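Local coordinates for protein phthiocerol synthesis polyketide synthase type I PpsC (Mycobacterium tuberculosis, PDB 7AHB) that probably loads extender units onto the acyl carrier protein, as the acyltransferase domain of a polyketide synthase involved in phthiocerol synthesis, at residues G47-Y53 and H311-I317; I114-L118 and V142-V147; L120-W124 and I343-Q347; P131-H137 and I265-T270; I304-A309 and T330-Y335. All coordinates share one frame; numbering follows the deposited sequence.

Contacts 1 and 4 are both strand pairings in the parallel sheet of the acyltransferase domain, where strands 49-53 and 133-136 lie next to each other; contact 1 carries an unbroken run of backbone hydrogen bonds, whereas contact 4, at an outermost strand, soon opens and admits a water. Contacts 2 and 3 share helix 106-126, which meets helix 141-147 through aliphatic side chains and the loop after strand 341-343 through an indole hydrogen bond. Contact 5 joins helices 300-308 and 324-334 and is partly buried, farther from the chain centre than the other four. Phe314 of contact 1 and Ile135 of contact 4 both pack against helix 300-308.

Contact 1 (G47-Y53 and H311-I317); sequences GGTVFVY and HHTFIEI. With SO4 (sulfate ion), chain D.
Strands 49-53 and 313-316 run parallel, their axes 4.7 Å apart and 25° askew, and Val50 and Val52 each give their N-H and their C=O to the partner strand, from Val50 N to Thr313 O (2.8 Å) through to Ile317 N and Val52 O (2.8 Å). Ahead of this ladder, Gly48 O takes both His312 N and Thr313 N, and a water ties the same oxygen to Thr313 OG1. The imidazole of His312 meets Gly47 O in its own ring plane, ND1 2.9 Å from that oxygen and on a lone pair. Beside Phe314, Val50 sets its CB off-centre over the ring, while its CG2, anti to the carbonyl carbon, reaches back to His311 CB at 3.4 Å. On the side of the sheet that bears Phe51 and Ile315, the CD1 of Ile317 sits over the Phe51 ring, 3.5 Å from CD2, and its CG1 lies over a face of Tyr53. Gly48 N also binds a sulfate, probably from the crystallisation liquor. Helix 300-308 packs on Val50 and Phe314, whereas Trp124 of helix 106-126 meets Phe51, Ile315 and Ile317; strand 133-136 bonds to the far edge of strand 49-53.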
# COMPACT_ATOMS: atom_id res chain seq x y z
N GLY A 47 4.21 17.52 15.31
CA GLY A 47 5.17 16.44 15.38
C GLY A 47 4.63 15.12 14.92
O GLY A 47 3.43 14.94 14.73
N GLY A 48 5.54 14.17 14.73
CA GLY A 48 5.16 12.82 14.37
C GLY A 48 5.06 12.55 12.88
O GLY A 48 4.46 13.34 12.15
N THR A 49 5.65 11.44 12.43
CA THR A 49 5.67 11.08 11.02
C THR A 49 5.15 9.66 10.83
O THR A 49 5.60 8.73 11.52
CB THR A 49 7.10 11.19 10.46
OG1 THR A 49 7.52 12.55 10.46
CG2 THR A 49 7.16 10.63 9.02
N VAL A 50 4.26 9.49 9.86
CA VAL A 50 3.69 8.20 9.51
C VAL A 50 4.07 7.88 8.07
O VAL A 50 3.88 8.71 7.18
CB VAL A 50 2.16 8.22 9.66
CG1 VAL A 50 1.56 6.89 9.26
CG2 VAL A 50 1.76 8.57 11.13
N PHE A 51 4.63 6.69 7.86
CA PHE A 51 4.86 6.19 6.50
C PHE A 51 3.68 5.32 6.10
O PHE A 51 3.33 4.38 6.83
CB PHE A 51 6.12 5.34 6.41
CG PHE A 51 7.39 6.12 6.23
CD1 PHE A 51 7.49 7.44 6.62
CD2 PHE A 51 8.51 5.50 5.69
CE1 PHE A 51 8.68 8.14 6.48
CE2 PHE A 51 9.70 6.20 5.54
CZ PHE A 51 9.78 7.52 5.92
N VAL A 52 3.10 5.59 4.93
CA VAL A 52 1.92 4.88 4.43
C VAL A 52 2.31 4.06 3.21
O VAL A 52 2.77 4.62 2.20
CB VAL A 52 0.78 5.86 4.09
CG1 VAL A 52 -0.37 5.12 3.44
CG2 VAL A 52 0.33 6.63 5.35
N TYR A 53 2.06 2.75 3.27
CA TYR A 53 2.44 1.83 2.19
C TYR A 53 1.18 1.43 1.44
O TYR A 53 0.28 0.78 2.00
CB TYR A 53 3.18 0.62 2.76
CG TYR A 53 4.52 1.04 3.34
CD1 TYR A 53 4.62 1.49 4.65
CD2 TYR A 53 5.65 1.05 2.56
CE1 TYR A 53 5.83 1.89 5.17
CE2 TYR A 53 6.87 1.46 3.07
CZ TYR A 53 6.95 1.88 4.38
OH TYR A 53 8.15 2.30 4.89
N HIS A 311 0.09 12.38 15.14
CA HIS A 311 1.08 12.43 14.07
C HIS A 311 0.59 13.40 13.00
O HIS A 311 -0.59 13.37 12.62
CB HIS A 311 1.33 11.06 13.46
CG HIS A 311 1.72 10.02 14.46
ND1 HIS A 311 0.80 9.31 15.19
CD2 HIS A 311 2.94 9.58 14.84
CE1 HIS A 311 1.43 8.46 15.98
NE2 HIS A 311 2.73 8.61 15.80
N HIS A 312 1.48 14.25 12.51
CA HIS A 312 1.07 15.32 11.62
C HIS A 312 1.67 15.25 10.23
O HIS A 312 1.17 15.96 9.34
CB HIS A 312 1.44 16.67 12.24
CG HIS A 312 0.64 16.99 13.46
ND1 HIS A 312 0.91 16.42 14.69
CD2 HIS A 312 -0.43 17.79 13.64
CE1 HIS A 312 0.04 16.87 15.58
NE2 HIS A 312 -0.79 17.70 14.96
N THR A 313 2.68 14.43 10.00
CA THR A 313 3.25 14.27 8.66
C THR A 313 2.98 12.86 8.18
O THR A 313 3.40 11.89 8.82
CB THR A 313 4.75 14.57 8.65
OG1 THR A 313 4.95 15.94 9.01
CG2 THR A 313 5.33 14.31 7.26
N PHE A 314 2.28 12.75 7.05
CA PHE A 314 2.00 11.49 6.39
C PHE A 314 2.73 11.46 5.05
O PHE A 314 2.58 12.38 4.24
CB PHE A 314 0.50 11.31 6.19
CG PHE A 314 -0.25 11.11 7.48
CD1 PHE A 314 -0.47 12.16 8.34
CD2 PHE A 314 -0.73 9.86 7.83
CE1 PHE A 314 -1.15 11.98 9.53
CE2 PHE A 314 -1.41 9.67 9.01
CZ PHE A 314 -1.62 10.75 9.86
N ILE A 315 3.52 10.42 4.82
CA ILE A 315 4.32 10.27 3.60
C ILE A 315 3.91 8.94 2.96
O ILE A 315 4.18 7.87 3.53
CB ILE A 315 5.82 10.29 3.89
CG1 ILE A 315 6.20 11.57 4.59
CG2 ILE A 315 6.64 10.13 2.58
CD1 ILE A 315 7.63 11.62 5.08
N GLU A 316 3.31 9.01 1.78
CA GLU A 316 2.99 7.81 1.03
C GLU A 316 4.27 7.30 0.35
O GLU A 316 4.93 8.05 -0.39
CB GLU A 316 1.90 8.07 0.00
CG GLU A 316 1.58 6.86 -0.83
CD GLU A 316 0.51 7.15 -1.88
OE1 GLU A 316 -0.29 8.10 -1.64
OE2 GLU A 316 0.48 6.46 -2.94
N ILE A 317 4.61 6.04 0.61
CA ILE A 317 5.83 5.44 0.11
C ILE A 317 5.46 4.67 -1.16
O ILE A 317 5.16 3.47 -1.10
CB ILE A 317 6.47 4.52 1.16
CG1 ILE A 317 6.69 5.27 2.46
CG2 ILE A 317 7.82 3.98 0.61
CD1 ILE A 317 7.66 6.43 2.38
S SO4 D . 8.84 15.32 15.42
O1 SO4 D . 10.29 15.19 15.45
O2 SO4 D . 8.23 14.07 15.86
O3 SO4 D . 8.43 16.41 16.31
O4 SO4 D . 8.41 15.62 14.05
O HOH W 1 5.26 15.88 11.61

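Contact 2 (I114-L118 and V142-V147); sequences IGMQL and VAAAVV
Apolar contacts from Ile114 and Leu118, one turn apart on helix 106-126, carry most of this meeting with helix 141-147. The CG1 branch of Ile114 stands anti to the backbone N (chi1 -177°), and this carries CD1 across to Val142 CG1 at 3.7 Å, the two side chains crossing at about a right angle. Leu118 uses a single methyl: its CD2 sits 3.6 Å from Val146 CG1 and 3.9 Å from Val147 CG2, crossing the first valine and sliding past the second in the opposite direction. Between them the methyl of Ala143 points at the partner helix, CA of Ala143 lying 6.0 Å from CA of Ile114, and Gln117 OE1 packs against that methyl, 3.2 Å from Ala143 CB.

The polar part is a water that accepts from Ala143 N and may donate, weakly at best, to Gln117 OE1.

The segment axes are 10.0 Å apart at 36°. Helix 141-147 follows the probable GxSxG nucleophile elbow, which Gln117 touches. Tyr53 of strand 49-53 packs against Gln117, Ala143, Ala144 and Val147, helix 153-167 touches Ile114 and Val142, and Trp290 of helix 287-295 closes on Val142 and Ala145.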
# COMPACT_ATOMS: atom_id res chain seq x y z
N ILE A 114 6.80 -4.20 -3.67
CA ILE A 114 7.38 -4.22 -2.33
C ILE A 114 8.87 -3.88 -2.39
O ILE A 114 9.41 -3.24 -1.48
CB ILE A 114 7.12 -5.57 -1.63
CG1 ILE A 114 7.69 -5.53 -0.19
CG2 ILE A 114 7.70 -6.71 -2.40
CD1 ILE A 114 7.13 -6.57 0.74
N GLY A 115 9.56 -4.29 -3.44
CA GLY A 115 10.95 -3.90 -3.58
C GLY A 115 11.12 -2.40 -3.67
O GLY A 115 12.04 -1.82 -3.07
N MET A 116 10.28 -1.76 -4.47
CA MET A 116 10.32 -0.31 -4.57
C MET A 116 10.00 0.33 -3.23
O MET A 116 10.60 1.35 -2.88
CB MET A 116 9.33 0.19 -5.64
CG MET A 116 9.80 0.01 -7.10
SD MET A 116 11.26 1.01 -7.50
CE MET A 116 10.72 2.67 -7.22
N GLN A 117 9.02 -0.22 -2.50
CA GLN A 117 8.62 0.36 -1.21
C GLN A 117 9.76 0.31 -0.19
O GLN A 117 10.03 1.29 0.51
CB GLN A 117 7.40 -0.38 -0.66
CG GLN A 117 6.08 -0.00 -1.37
CD GLN A 117 4.96 -0.93 -1.04
OE1 GLN A 117 5.17 -2.11 -0.78
NE2 GLN A 117 3.74 -0.41 -1.08
N LEU A 118 10.41 -0.84 -0.08
CA LEU A 118 11.53 -0.95 0.85
C LEU A 118 12.72 -0.09 0.41
O LEU A 118 13.36 0.56 1.24
CB LEU A 118 11.95 -2.40 0.98
CG LEU A 118 10.85 -3.32 1.47
CD1 LEU A 118 11.28 -4.75 1.41
CD2 LEU A 118 10.43 -2.93 2.91
N VAL A 142 2.27 -5.74 4.04
CA VAL A 142 3.49 -6.54 4.14
C VAL A 142 4.71 -5.63 4.29
O VAL A 142 5.54 -5.81 5.19
CB VAL A 142 3.64 -7.47 2.93
CG1 VAL A 142 4.90 -8.33 3.09
CG2 VAL A 142 2.40 -8.34 2.76
N ALA A 143 4.82 -4.64 3.40
CA ALA A 143 5.93 -3.70 3.47
C ALA A 143 5.95 -2.98 4.80
O ALA A 143 7.02 -2.79 5.39
CB ALA A 143 5.85 -2.68 2.33
N ALA A 144 4.77 -2.56 5.29
CA ALA A 144 4.69 -1.91 6.60
C ALA A 144 5.22 -2.82 7.71
O ALA A 144 5.96 -2.38 8.59
CB ALA A 144 3.23 -1.50 6.90
N ALA A 145 4.83 -4.10 7.67
CA ALA A 145 5.30 -5.05 8.67
C ALA A 145 6.80 -5.23 8.59
O ALA A 145 7.46 -5.41 9.63
CB ALA A 145 4.57 -6.38 8.48
N VAL A 146 7.38 -5.18 7.38
CA VAL A 146 8.83 -5.26 7.25
C VAL A 146 9.47 -4.05 7.90
O VAL A 146 10.36 -4.17 8.76
CB VAL A 146 9.24 -5.38 5.77
CG1 VAL A 146 10.74 -5.25 5.62
CG2 VAL A 146 8.77 -6.70 5.20
N VAL A 147 9.00 -2.86 7.54
CA VAL A 147 9.62 -1.63 8.04
C VAL A 147 9.43 -1.50 9.55
O VAL A 147 10.32 -0.99 10.26
CB VAL A 147 9.04 -0.44 7.26
CG1 VAL A 147 9.53 0.89 7.85
CG2 VAL A 147 9.43 -0.53 5.79
O HOH W 2 3.76 -4.78 0.58

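Contact 3 (L120-W124 and I343-Q347)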
# COMPACT_ATOMS: atom_id res chain seq x y z
N LEU A 120 12.58 2.66 -1.37
CA LEU A 120 12.24 4.07 -1.18
C LEU A 120 12.28 4.44 0.31
O LEU A 120 12.58 5.58 0.65
CB LEU A 120 10.85 4.38 -1.77
CG LEU A 120 10.79 4.42 -3.31
CD1 LEU A 120 9.33 4.49 -3.78
CD2 LEU A 120 11.57 5.63 -3.83
N THR A 121 11.92 3.50 1.18
CA THR A 121 12.08 3.72 2.62
C THR A 121 13.54 3.95 2.97
O THR A 121 13.85 4.81 3.79
CB THR A 121 11.51 2.54 3.39
OG1 THR A 121 10.10 2.36 3.11
CG2 THR A 121 11.65 2.78 4.92
N ALA A 122 14.45 3.23 2.29
CA ALA A 122 15.88 3.42 2.48
C ALA A 122 16.30 4.80 2.02
O ALA A 122 17.17 5.45 2.64
CB ALA A 122 16.66 2.35 1.72
N LEU A 123 15.69 5.28 0.94
CA LEU A 123 16.03 6.59 0.40
C LEU A 123 15.69 7.68 1.39
O LEU A 123 16.52 8.55 1.69
CB LEU A 123 15.30 6.81 -0.92
CG LEU A 123 15.51 8.15 -1.60
CD1 LEU A 123 17.00 8.39 -1.84
CD2 LEU A 123 14.74 8.23 -2.91
N TRP A 124 14.45 7.67 1.90
CA TRP A 124 14.06 8.65 2.91
C TRP A 124 14.98 8.57 4.14
O TRP A 124 15.37 9.60 4.71
CB TRP A 124 12.62 8.42 3.36
CG TRP A 124 11.54 8.95 2.46
CD1 TRP A 124 10.67 8.21 1.72
CD2 TRP A 124 11.19 10.32 2.25
NE1 TRP A 124 9.81 9.04 1.06
CE2 TRP A 124 10.09 10.34 1.37
CE3 TRP A 124 11.68 11.53 2.74
CZ2 TRP A 124 9.48 11.52 0.96
CZ3 TRP A 124 11.08 12.71 2.31
CH2 TRP A 124 9.99 12.69 1.44
N ILE A 343 1.99 13.98 1.82
CA ILE A 343 2.81 14.02 0.61
C ILE A 343 3.17 12.60 0.17
O ILE A 343 3.01 11.63 0.90
CB ILE A 343 4.10 14.84 0.81
CG1 ILE A 343 4.95 14.27 1.94
CG2 ILE A 343 3.77 16.30 1.09
CD1 ILE A 343 6.44 14.62 1.81
N GLY A 344 3.70 12.51 -1.05
CA GLY A 344 4.19 11.26 -1.58
C GLY A 344 5.70 11.22 -1.67
O GLY A 344 6.41 12.09 -1.16
N THR A 345 6.19 10.17 -2.35
CA THR A 345 7.61 9.95 -2.54
C THR A 345 8.03 10.21 -3.98
O THR A 345 8.77 11.15 -4.25
CB THR A 345 7.98 8.51 -2.12
OG1 THR A 345 7.62 8.31 -0.75
CG2 THR A 345 9.47 8.26 -2.26
N LEU A 346 7.49 9.44 -4.92
CA LEU A 346 7.68 9.66 -6.34
C LEU A 346 6.34 9.90 -7.03
O LEU A 346 5.27 9.62 -6.47
CB LEU A 346 8.37 8.46 -6.99
CG LEU A 346 9.65 7.92 -6.36
CD1 LEU A 346 10.10 6.69 -7.15
CD2 LEU A 346 10.72 8.95 -6.35
N GLN A 347 6.39 10.37 -8.28
CA GLN A 347 5.20 10.57 -9.08
C GLN A 347 5.53 10.38 -10.55
O GLN A 347 6.64 10.68 -11.00
CB GLN A 347 4.60 11.96 -8.84
CG GLN A 347 5.50 13.08 -9.29
CD GLN A 347 5.35 14.29 -8.38
OE1 GLN A 347 5.98 14.35 -7.32
NE2 GLN A 347 4.51 15.24 -8.78
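The C-terminal part of helix 106-126 meets the loop that leaves the edge strand 341-343 of the parallel sheet, and the join is made by Trp124 and Leu120, one turn apart on the helix. Trp124 lays its indole edge-on to the loop. Its NE1 donates to Thr345 OG1 over 2.9 Å in an almost straight bond, 175° at the hydrogen, and the hydroxyl oxygen lies exactly in the indole plane. Gly344 O also lies at this edge, 3.8 Å from Trp124 CZ2, and is itself hydrogen-bonded by Ser22 OG. Farther round the ring, CH2 meets Ile343 CD1 at 4.1 Å.

Thr345 serves both helix residues because of how its branches are set: OG1 is anti to the carbonyl carbon (chi1 -58°), leaving CG2 directed at Leu120, whose CD2 is 3.7 Å from it. The same leucine methyl touches Leu346 CD1 at 3.8 Å.

This is how the strand-ending loop is fastened to a helix packed on the sheet. Thr345 OG1 also hydrogen-bonds to Glu316 O of the segment 311-317, so one hydroxyl links helix, loop and sheet and has two partners, Trp124 NE1 and Glu316 O. The ring planes of Trp124 and Phe51 stand about 55° apart. Leu67 of helix 65-70 touches both Leu120 and Leu346, and Leu25 and Leu28 of helix 23-29 pack on the indole.

Contact 4 (P131-H137 and I265-T270)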
# COMPACT_ATOMS: atom_id res chain seq x y z
N PRO A 131 10.02 6.70 9.93
CA PRO A 131 8.65 6.76 10.48
C PRO A 131 8.60 6.52 11.98
O PRO A 131 9.31 5.67 12.52
CB PRO A 131 7.92 5.63 9.73
CG PRO A 131 9.01 4.61 9.44
CD PRO A 131 10.33 5.40 9.31
N ASP A 132 7.74 7.28 12.65
CA ASP A 132 7.39 6.98 14.03
C ASP A 132 6.30 5.90 14.11
O ASP A 132 6.17 5.24 15.14
CB ASP A 132 6.89 8.24 14.74
CG ASP A 132 7.87 9.39 14.64
OD1 ASP A 132 9.00 9.26 15.13
OD2 ASP A 132 7.50 10.42 14.05
N ALA A 133 5.51 5.74 13.04
CA ALA A 133 4.47 4.73 12.95
C ALA A 133 4.28 4.45 11.46
O ALA A 133 4.61 5.29 10.61
CB ALA A 133 3.14 5.18 13.56
N VAL A 134 3.79 3.26 11.15
CA VAL A 134 3.54 2.89 9.76
C VAL A 134 2.11 2.40 9.61
O VAL A 134 1.51 1.84 10.54
CB VAL A 134 4.55 1.82 9.23
CG1 VAL A 134 5.97 2.28 9.40
CG2 VAL A 134 4.32 0.49 9.93
N ILE A 135 1.56 2.59 8.41
CA ILE A 135 0.24 2.11 8.05
C ILE A 135 0.38 1.38 6.73
O ILE A 135 0.98 1.93 5.80
CB ILE A 135 -0.77 3.26 7.92
CG1 ILE A 135 -1.14 3.80 9.28
CG2 ILE A 135 -2.03 2.76 7.21
CD1 ILE A 135 -1.95 5.09 9.22
N GLY A 136 -0.11 0.14 6.67
CA GLY A 136 -0.19 -0.60 5.43
C GLY A 136 -1.60 -0.68 4.86
O GLY A 136 -2.53 -1.11 5.53
N HIS A 137 -1.76 -0.21 3.63
CA HIS A 137 -3.02 -0.19 2.89
C HIS A 137 -3.05 -1.43 2.00
O HIS A 137 -2.18 -1.59 1.15
CB HIS A 137 -3.08 1.10 2.07
CG HIS A 137 -4.18 1.16 1.05
ND1 HIS A 137 -4.13 0.46 -0.13
CD2 HIS A 137 -5.29 1.93 0.99
CE1 HIS A 137 -5.20 0.74 -0.85
NE2 HIS A 137 -5.92 1.63 -0.20
N ILE A 265 8.36 -0.64 15.69
CA ILE A 265 7.71 0.63 15.36
C ILE A 265 6.20 0.36 15.48
O ILE A 265 5.75 -0.68 14.98
CB ILE A 265 8.05 1.10 13.93
CG1 ILE A 265 9.53 1.20 13.72
CG2 ILE A 265 7.41 2.46 13.65
CD1 ILE A 265 9.95 2.06 12.53
N PRO A 266 5.40 1.25 16.07
CA PRO A 266 3.94 1.07 16.04
C PRO A 266 3.50 0.83 14.60
O PRO A 266 3.86 1.57 13.69
CB PRO A 266 3.40 2.40 16.58
CG PRO A 266 4.47 2.80 17.58
CD PRO A 266 5.78 2.44 16.85
N ILE A 267 2.71 -0.22 14.41
CA ILE A 267 2.07 -0.47 13.12
C ILE A 267 0.56 -0.50 13.36
O ILE A 267 0.08 -1.30 14.18
CB ILE A 267 2.57 -1.77 12.45
CG1 ILE A 267 1.61 -2.18 11.33
CG2 ILE A 267 2.74 -2.88 13.48
CD1 ILE A 267 2.24 -3.16 10.34
N ILE A 268 -0.17 0.38 12.68
CA ILE A 268 -1.63 0.42 12.72
C ILE A 268 -2.13 -0.44 11.57
O ILE A 268 -1.99 -0.08 10.40
CB ILE A 268 -2.12 1.87 12.61
CG1 ILE A 268 -1.63 2.69 13.81
CG2 ILE A 268 -3.67 1.91 12.56
CD1 ILE A 268 -1.65 4.16 13.58
N SER A 269 -2.67 -1.61 11.90
CA SER A 269 -3.10 -2.56 10.89
C SER A 269 -4.44 -2.13 10.29
O SER A 269 -5.36 -1.70 11.00
CB SER A 269 -3.23 -3.95 11.51
OG SER A 269 -3.79 -4.88 10.55
N THR A 270 -4.55 -2.21 8.98
CA THR A 270 -5.81 -1.97 8.29
C THR A 270 -6.59 -3.27 8.09
O THR A 270 -7.66 -3.27 7.45
CB THR A 270 -5.55 -1.27 6.97
OG1 THR A 270 -4.71 -2.10 6.15
CG2 THR A 270 -4.92 0.11 7.21
O HOH W 3 -0.79 -1.37 8.48
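Val134 holds the two chain segments together through its backbone: its N donates to Pro266 O at 3.1 Å and its O receives Ile268 N at 3.1 Å. The strands run parallel, 25° askew, and this pairing soon opens. Beyond it a water sits between Gly136 N and Ile268 O and probably bridges them, though both distances are unusually short. Two residues past Ile268, Thr270 comes back to segment 131-137. With OG1 between backbone N and carbonyl carbon (chi1 60°), its OG1 comes to 2.5 Å from Gly136 O, so short for a hydrogen bond that the exact geometry is doubtful, and its CG2 touches Ile135 CG2.

Side chains fill in around the backbone. Val134 CG2 lies 3.8 Å from Ile267 CB, and Ile135 CG1 is 4.0 Å from Ile268 CB. At the entry, Ile265 CG2 rests 3.4 Å from Asp132 O, while its CD1 reaches back to Pro131.

Strand 133-136 leads into a GxSxG sequence that includes Gly136, consistent with the nucleophile elbow of acyltransferases. Glu141 secures the outer strand through Ser269 OG and Thr270 N. Helix 141-147 packs on Val134 and Ile267, helix 300-308 on Ile135 and Ile268, and strand 49-53 bonds to the other edge of strand 133-136.

Contact 5 (I304-A309 and T330-Y335)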
# COMPACT_ATOMS: atom_id res chain seq x y z
N ILE A 304 -5.91 5.93 9.34
CA ILE A 304 -5.39 7.29 9.19
C ILE A 304 -5.94 8.19 10.30
O ILE A 304 -5.21 8.97 10.92
CB ILE A 304 -5.73 7.85 7.79
CG1 ILE A 304 -4.92 7.10 6.71
CG2 ILE A 304 -5.46 9.35 7.74
CD1 ILE A 304 -3.43 7.31 6.80
N ALA A 305 -7.25 8.11 10.55
CA ALA A 305 -7.86 8.90 11.62
C ALA A 305 -7.15 8.65 12.94
O ALA A 305 -6.80 9.59 13.66
CB ALA A 305 -9.35 8.56 11.72
N HIS A 306 -6.93 7.38 13.28
CA HIS A 306 -6.23 7.06 14.52
C HIS A 306 -4.86 7.72 14.56
O HIS A 306 -4.47 8.30 15.57
CB HIS A 306 -6.10 5.53 14.66
CG HIS A 306 -5.82 5.08 16.07
ND1 HIS A 306 -4.56 5.16 16.64
CD2 HIS A 306 -6.63 4.55 17.01
CE1 HIS A 306 -4.62 4.71 17.88
NE2 HIS A 306 -5.86 4.35 18.14
N ALA A 307 -4.14 7.65 13.44
CA ALA A 307 -2.77 8.11 13.37
C ALA A 307 -2.66 9.62 13.41
O ALA A 307 -1.66 10.15 13.91
CB ALA A 307 -2.11 7.59 12.07
N GLY A 308 -3.65 10.32 12.88
CA GLY A 308 -3.60 11.77 12.89
C GLY A 308 -3.89 12.41 14.25
O GLY A 308 -3.75 13.63 14.40
N ALA A 309 -4.30 11.61 15.23
CA ALA A 309 -4.49 12.17 16.57
C ALA A 309 -3.21 12.86 17.05
O ALA A 309 -3.26 13.99 17.54
CB ALA A 309 -4.91 11.07 17.54
N THR A 330 -9.64 12.31 5.16
CA THR A 330 -9.84 11.77 6.50
C THR A 330 -9.39 12.75 7.57
O THR A 330 -10.12 13.02 8.52
CB THR A 330 -9.09 10.44 6.64
OG1 THR A 330 -9.77 9.46 5.87
CG2 THR A 330 -9.01 10.00 8.10
N LEU A 331 -8.19 13.30 7.41
CA LEU A 331 -7.67 14.21 8.43
C LEU A 331 -8.54 15.45 8.56
O LEU A 331 -8.75 15.96 9.68
CB LEU A 331 -6.23 14.60 8.08
CG LEU A 331 -5.22 13.46 8.11
CD1 LEU A 331 -3.87 13.91 7.59
CD2 LEU A 331 -5.08 12.90 9.52
N ARG A 332 -9.06 15.95 7.43
CA ARG A 332 -9.90 17.15 7.46
C ARG A 332 -11.18 16.91 8.24
O ARG A 332 -11.76 17.86 8.78
CB ARG A 332 -10.21 17.57 6.03
CG ARG A 332 -10.36 19.06 5.81
CD ARG A 332 -10.68 19.38 4.33
NE ARG A 332 -9.86 18.59 3.43
CZ ARG A 332 -8.87 19.08 2.70
NH1 ARG A 332 -8.57 20.39 2.74
NH2 ARG A 332 -8.18 18.27 1.90
N ALA A 333 -11.65 15.67 8.33
CA ALA A 333 -12.90 15.38 9.01
C ALA A 333 -12.77 15.43 10.53
O ALA A 333 -13.78 15.60 11.20
CB ALA A 333 -13.42 14.00 8.60
N SER A 334 -11.55 15.30 11.06
CA SER A 334 -11.34 15.26 12.50
C SER A 334 -10.40 16.32 13.02
O SER A 334 -10.47 16.64 14.22
CB SER A 334 -10.76 13.90 12.92
OG SER A 334 -11.71 12.86 12.81
N TYR A 335 -9.51 16.87 12.18
CA TYR A 335 -8.44 17.74 12.65
C TYR A 335 -8.33 19.02 11.82
O TYR A 335 -9.01 19.19 10.81
CB TYR A 335 -7.10 16.99 12.63
CG TYR A 335 -7.18 15.62 13.26
CD1 TYR A 335 -7.46 15.48 14.63
CD2 TYR A 335 -6.99 14.45 12.50
CE1 TYR A 335 -7.53 14.23 15.21
CE2 TYR A 335 -7.07 13.21 13.09
CZ TYR A 335 -7.34 13.11 14.47
OH TYR A 335 -7.41 11.87 15.06
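Tyr335 lays its ring against Gly308 and Ala309, where two helices flanking strand 313-316 in the chain pack together in the acyltransferase fold. Over one face of the ring is Gly308 O, 3.5 Å above the plane and over the centre; the opposite face carries CB of Ser334, the tyrosine's own neighbour. The phenol is thus sandwiched between a carbonyl oxygen and a methylene group, and its CE2 comes to 3.5 Å from Gly308 C. Gly308 lacks a side chain, and that is what lets the ring and Leu331 approach so near: Leu331 CD2 is 3.9 Å from Gly308 CA.

Earlier along both helices, the side chains of Ile304 and Thr330 cross at a slant, CG2 to CG2. Thr330 turns OG1 next to its own N (chi1 -72°), which leaves CG2 facing Ile304, 3.6 Å from Ile304 CG2 and 3.9 Å from Ala305 CB. The same Ile304 CG2 also touches Leu331 CD2 at 4.0 Å. The axes of the two segments are 9.2 Å apart at 56°.

The apolar patch faces the sheet, where Phe314 of strand 313-316 touches Ile304, Ala307 and Leu331. Gly308 O has a further partner in Tyr340 OH. At the rim of the ring, Tyr335 OH donates to Ala305 O over 2.7 Å, the oxygen lying in the ring plane and the hydroxyl tilted 24° from the carbonyl plane.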